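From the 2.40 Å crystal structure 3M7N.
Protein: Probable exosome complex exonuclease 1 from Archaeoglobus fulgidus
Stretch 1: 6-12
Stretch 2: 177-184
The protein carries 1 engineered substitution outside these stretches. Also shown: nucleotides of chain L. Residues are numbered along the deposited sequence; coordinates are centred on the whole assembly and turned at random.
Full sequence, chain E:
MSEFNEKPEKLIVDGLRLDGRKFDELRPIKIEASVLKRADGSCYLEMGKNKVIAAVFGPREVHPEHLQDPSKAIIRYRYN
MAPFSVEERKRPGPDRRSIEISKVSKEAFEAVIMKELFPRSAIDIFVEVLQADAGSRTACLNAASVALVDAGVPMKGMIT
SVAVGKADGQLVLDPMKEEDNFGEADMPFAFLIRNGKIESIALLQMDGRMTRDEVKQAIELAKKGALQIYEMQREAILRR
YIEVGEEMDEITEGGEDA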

ATOM      1  N   GLU E   6     -29.714  -4.818  28.905  1.00 77.90           N
ATOM      2  CA  GLU E   6     -30.812  -4.332  29.738  1.00 84.32           C
ATOM      3  C   GLU E   6     -30.314  -3.722  31.057  1.00 83.63           C
ATOM      4  O   GLU E   6     -29.794  -4.429  31.926  1.00 84.98           O
ATOM      5  CB  GLU E   6     -31.833  -5.449  29.994  1.00 88.85           C
ATOM      6  CG  GLU E   6     -31.220  -6.779  30.435  1.00 95.65           C
ATOM      7  CD  GLU E   6     -32.263  -7.870  30.645  1.00 99.30           C
ATOM      8  OE1 GLU E   6     -32.753  -8.009  31.787  1.00101.83           O
ATOM      9  OE2 GLU E   6     -32.590  -8.591  29.673  1.00 97.85           O
ATOM     10  N   LYS E   7     -30.491  -2.407  31.192  1.00 81.12           N
ATOM     11  CA  LYS E   7     -29.940  -1.629  32.309  1.00 74.48           C
ATOM     12  C   LYS E   7     -30.395  -2.085  33.702  1.00 78.05           C
ATOM     13  O   LYS E   7     -31.565  -1.936  34.063  1.00 76.74           O
ATOM     14  CB  LYS E   7     -30.227  -0.133  32.118  1.00 72.57           C
ATOM     15  CG  LYS E   7     -29.892   0.718  33.342  1.00 78.93           C
ATOM     16  CD  LYS E   7     -29.546   2.158  32.974  1.00 74.92           C
ATOM     17  CE  LYS E   7     -29.120   2.946  34.217  1.00 81.31           C
ATOM     18  NZ  LYS E   7     -28.608   4.316  33.897  1.00 78.01           N
ATOM     19  N   PRO E   8     -29.447  -2.617  34.493  1.00 76.77           N
ATOM     20  CA  PRO E   8     -29.615  -3.184  35.840  1.00 77.18           C
ATOM     21  C   PRO E   8     -30.395  -2.308  36.817  1.00 76.80           C
ATOM     22  O   PRO E   8     -30.838  -2.818  37.845  1.00 81.27           O
ATOM     23  CB  PRO E   8     -28.171  -3.332  36.333  1.00 67.91           C
ATOM     24  CG  PRO E   8     -27.387  -3.557  35.093  1.00 66.29           C
ATOM     25  CD  PRO E   8     -28.050  -2.713  34.033  1.00 66.47           C
ATOM     26  N   GLU E   9     -30.549  -1.023  36.515  1.00 76.89           N
ATOM     27  CA  GLU E   9     -31.238  -0.099  37.417  1.00 78.58           C
ATOM     28  C   GLU E   9     -30.429   0.201  38.675  1.00 74.23           C
ATOM     29  O   GLU E   9     -30.377   1.347  39.126  1.00 73.79           O
ATOM     30  CB  GLU E   9     -32.623  -0.623  37.814  1.00 77.73           C
ATOM     31  N   LYS E  10     -29.797  -0.822  39.242  1.00 71.19           N
ATOM     32  CA  LYS E  10     -29.064  -0.632  40.485  1.00 62.45           C
ATOM     33  C   LYS E  10     -27.548  -0.566  40.337  1.00 57.26           C
ATOM     34  O   LYS E  10     -26.972   0.500  40.508  1.00 62.17           O
ATOM     35  CB  LYS E  10     -29.454  -1.674  41.520  1.00 65.30           C
ATOM     36  CG  LYS E  10     -29.094  -1.248  42.924  1.00 62.87           C
ATOM     37  CD  LYS E  10     -29.778   0.059  43.311  1.00 66.35           C
ATOM     38  CE  LYS E  10     -29.474   0.397  44.768  1.00 64.52           C
ATOM     39  NZ  LYS E  10     -30.161   1.630  45.219  1.00 78.25           N
ATOM     40  N   LEU E  11     -26.907  -1.688  40.023  1.00 52.11           N
ATOM     41  CA  LEU E  11     -25.425  -1.777  39.976  1.00 52.19           C
ATOM     42  C   LEU E  11     -24.755  -2.022  41.330  1.00 46.75           C
ATOM     43  O   LEU E  11     -23.910  -2.905  41.455  1.00 46.94           O
ATOM     44  CB  LEU E  11     -24.755  -0.576  39.280  1.00 45.66           C
ATOM     45  CG  LEU E  11     -24.935  -0.393  37.771  1.00 46.88           C
ATOM     46  CD1 LEU E  11     -24.073   0.761  37.251  1.00 40.49           C
ATOM     47  CD2 LEU E  11     -24.615  -1.666  37.018  1.00 45.66           C
ATOM     48  N   ILE E  12     -25.103  -1.234  42.338  1.00 47.60           N
ATOM     49  CA  ILE E  12     -24.624  -1.533  43.685  1.00 49.41           C
ATOM     50  C   ILE E  12     -25.770  -1.731  44.674  1.00 52.42           C
ATOM     51  O   ILE E  12     -26.608  -0.846  44.845  1.00 56.53           O
ATOM     52  CB  ILE E  12     -23.632  -0.483  44.205  1.00 44.68           C
ATOM     53  CG1 ILE E  12     -22.414  -0.409  43.280  1.00 45.42           C
ATOM     54  CG2 ILE E  12     -23.168  -0.854  45.609  1.00 47.32           C
ATOM     55  CD1 ILE E  12     -21.344   0.566  43.739  1.00 38.84           C
ATOM     56  N   LYS E 177     -18.531  -5.576  32.641  1.00 35.75           N
ATOM     57  CA  LYS E 177     -19.205  -5.033  31.468  1.00 39.39           C
ATOM     58  C   LYS E 177     -20.387  -4.143  31.854  1.00 41.28           C
ATOM     59  O   LYS E 177     -20.519  -3.010  31.363  1.00 36.57           O
ATOM     60  CB  LYS E 177     -19.636  -6.174  30.537  1.00 37.34           C
ATOM     61  CG  LYS E 177     -20.420  -5.748  29.309  1.00 46.11           C
ATOM     62  CD  LYS E 177     -21.199  -6.925  28.736  1.00 56.72           C
ATOM     63  CE  LYS E 177     -22.018  -6.515  27.514  1.00 70.85           C
ATOM     64  NZ  LYS E 177     -22.854  -7.640  26.989  1.00 70.25           N
ATOM     65  N   GLU E 178     -21.239  -4.670  32.729  1.00 36.72           N
ATOM     66  CA  GLU E 178     -22.413  -3.953  33.216  1.00 39.59           C
ATOM     67  C   GLU E 178     -22.063  -2.575  33.792  1.00 37.89           C
ATOM     68  O   GLU E 178     -22.749  -1.588  33.528  1.00 39.76           O
ATOM     69  CB  GLU E 178     -23.145  -4.798  34.276  1.00 48.17           C
ATOM     70  CG  GLU E 178     -24.585  -5.179  33.927  1.00 49.19           C
ATOM     71  N   GLU E 179     -21.002  -2.507  34.584  1.00 34.01           N
ATOM     72  CA  GLU E 179     -20.632  -1.258  35.233  1.00 38.28           C
ATOM     73  C   GLU E 179     -20.065  -0.283  34.215  1.00 39.76           C
ATOM     74  O   GLU E 179     -20.287   0.922  34.296  1.00 37.47           O
ATOM     75  CB  GLU E 179     -19.618  -1.526  36.343  1.00 35.10           C
ATOM     76  CG  GLU E 179     -20.131  -2.560  37.309  1.00 37.56           C
ATOM     77  CD  GLU E 179     -19.158  -2.892  38.412  1.00 36.50           C
ATOM     78  OE1 GLU E 179     -19.569  -2.785  39.584  1.00 36.83           O
ATOM     79  OE2 GLU E 179     -17.996  -3.259  38.112  1.00 35.98           O
ATOM     80  N   ASP E 180     -19.320  -0.825  33.258  1.00 40.99           N
ATOM     81  CA  ASP E 180     -18.823  -0.048  32.136  1.00 43.74           C
ATOM     82  C   ASP E 180     -19.965   0.568  31.340  1.00 40.74           C
ATOM     83  O   ASP E 180     -19.984   1.774  31.115  1.00 42.00           O
ATOM     84  CB  ASP E 180     -17.993  -0.931  31.215  1.00 46.06           C
ATOM     85  CG  ASP E 180     -16.924  -0.161  30.495  1.00 50.96           C
ATOM     86  OD1 ASP E 180     -16.290   0.690  31.147  1.00 57.12           O
ATOM     87  OD2 ASP E 180     -16.705  -0.408  29.293  1.00 55.09           O
ATOM     88  N   ASN E 181     -20.913  -0.265  30.916  1.00 39.12           N
ATOM     89  CA  ASN E 181     -22.007   0.189  30.062  1.00 40.46           C
ATOM     90  C   ASN E 181     -22.951   1.158  30.752  1.00 44.14           C
ATOM     91  O   ASN E 181     -23.417   2.105  30.132  1.00 49.39           O
ATOM     92  CB  ASN E 181     -22.826  -0.987  29.537  1.00 47.29           C
ATOM     93  CG  ASN E 181     -22.042  -1.889  28.597  1.00 50.78           C
ATOM     94  OD1 ASN E 181     -20.964  -1.535  28.109  1.00 48.24           O
ATOM     95  ND2 ASN E 181     -22.590  -3.071  28.335  1.00 51.49           N
ATOM     96  N   PHE E 182     -23.240   0.930  32.028  1.00 41.20           N
ATOM     97  CA  PHE E 182     -24.261   1.722  32.714  1.00 41.95           C
ATOM     98  C   PHE E 182     -23.738   2.612  33.845  1.00 39.62           C
ATOM     99  O   PHE E 182     -24.516   3.340  34.468  1.00 41.82           O
ATOM    100  CB  PHE E 182     -25.373   0.807  33.223  1.00 48.72           C
ATOM    101  CG  PHE E 182     -25.917  -0.099  32.174  1.00 53.18           C
ATOM    102  CD1 PHE E 182     -25.536  -1.428  32.124  1.00 54.20           C
ATOM    103  CD2 PHE E 182     -26.780   0.385  31.205  1.00 58.59           C
ATOM    104  CE1 PHE E 182     -26.024  -2.269  31.143  1.00 55.45           C
ATOM    105  CE2 PHE E 182     -27.272  -0.449  30.217  1.00 61.58           C
ATOM    106  CZ  PHE E 182     -26.892  -1.782  30.189  1.00 60.38           C
ATOM    107  N   GLY E 183     -22.429   2.550  34.099  1.00 35.37           N
ATOM    108  CA  GLY E 183     -21.786   3.360  35.123  1.00 35.25           C
ATOM    109  C   GLY E 183     -21.616   4.821  34.726  1.00 40.42           C
ATOM    110  O   GLY E 183     -22.195   5.285  33.747  1.00 41.26           O
ATOM    111  N   GLU E 184     -20.813   5.555  35.484  1.00 35.54           N
ATOM    112  CA  GLU E 184     -20.681   6.985  35.255  1.00 33.70           C
ATOM    113  C   GLU E 184     -19.303   7.357  34.713  1.00 33.78           C
ATOM    114  O   GLU E 184     -19.092   8.479  34.235  1.00 31.48           O
ATOM    115  CB  GLU E 184     -20.948   7.756  36.550  1.00 32.99           C
ATOM    116  CG  GLU E 184     -22.406   7.795  36.983  1.00 34.30           C
ATOM    117  CD  GLU E 184     -22.730   6.769  38.056  1.00 40.60           C
ATOM    118  OE1 GLU E 184     -22.020   6.723  39.086  1.00 37.12           O
ATOM    119  OE2 GLU E 184     -23.699   6.002  37.872  1.00 49.49           O
TER
ATOM    120  P     C L   5     -15.047   4.185  22.375  1.00 55.96           P
ATOM    121  OP1   C L   5     -13.898   4.818  23.050  1.00 61.15           O
ATOM    122  OP2   C L   5     -14.867   3.500  21.071  1.00 46.68           O
ATOM    123  O5'   C L   5     -15.726   3.119  23.361  1.00 58.05           O
ATOM    124  C5'   C L   5     -15.819   3.335  24.755  1.00 61.06           C
ATOM    125  C4'   C L   5     -16.863   2.409  25.346  1.00 59.15           C
ATOM    126  O4'   C L   5     -18.059   2.457  24.527  1.00 59.71           O
ATOM    127  C3'   C L   5     -16.523   0.925  25.350  1.00 60.04           C
ATOM    128  O3'   C L   5     -15.626   0.612  26.395  1.00 56.86           O
ATOM    129  C2'   C L   5     -17.916   0.364  25.605  1.00 64.88           C
ATOM    130  O2'   C L   5     -18.409   0.619  26.912  1.00 60.81           O
ATOM    131  C1'   C L   5     -18.696   1.191  24.584  1.00 61.30           C
ATOM    132  N1    C L   5     -18.692   0.571  23.233  1.00 61.82           N
ATOM    133  C2    C L   5     -19.310  -0.671  23.064  1.00 61.74           C
ATOM    134  O2    C L   5     -19.841  -1.204  24.047  1.00 60.04           O
ATOM    135  N3    C L   5     -19.307  -1.244  21.831  1.00 61.45           N
ATOM    136  C4    C L   5     -18.717  -0.625  20.799  1.00 63.10           C
ATOM    137  N4    C L   5     -18.739  -1.223  19.601  1.00 56.46           N
ATOM    138  C5    C L   5     -18.078   0.641  20.959  1.00 60.27           C
ATOM    139  C6    C L   5     -18.089   1.196  22.178  1.00 62.70           C

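Residues 6-12 run as an irregular segment, without helix or strand through K7-L11, past residues 177-182, which are helical. The helix is held by N181 N to K177 O (2.8 Å) and F182 N to E178 O (3.0 Å); a weak bond from G183 N to E179 O (2.7 Å) follows where the chain leaves helical geometry. In the opposing segment, K10 N makes a weak bond to P8 O (2.6 Å). E9 and L11 both have positive phi, and the backbone turns so that P8 and L11 direct their CA-to-CB bonds toward the helix while that of E9 points away. The CA atoms of K7 and F182 lie 6.6 Å apart, and those of L11 and E179 6.8 Å.

No hydrogen bond crosses between the modelled atoms, and the contact rests on packing. F182 is its centre. Its ring receives K7 and P8 over one face: K7 CA lies 3.8 Å from the ring centroid and P8 CD 3.7 Å, both near the ring normal, so that their C-H groups are placed for CH-pi interactions. K7 CB also approaches F182 CE2 (3.5 Å), although the extended lysine side chain is exposed. P8 bridges two helical residues one turn apart, since its CD lies 3.4 Å from F182 CD1 and its CG 3.4 Å from E178 CG. The E178 carboxylate is not modelled, leaving the aliphatic part of that side chain to define the contact.

The buried L11 side chain packs its methyls against the end of the helix, largely on backbone atoms. Its CD2 lies 4.0 Å from E178 O, while CD1 reaches F182 O (3.8 Å), G183 N (4.0 Å) and F182 CB (4.2 Å). D180, whose CA-to-CB bond points away from the other stretch, accepts a hydrogen bond at OD2 from O2' of nucleotide C5 (3.1 Å).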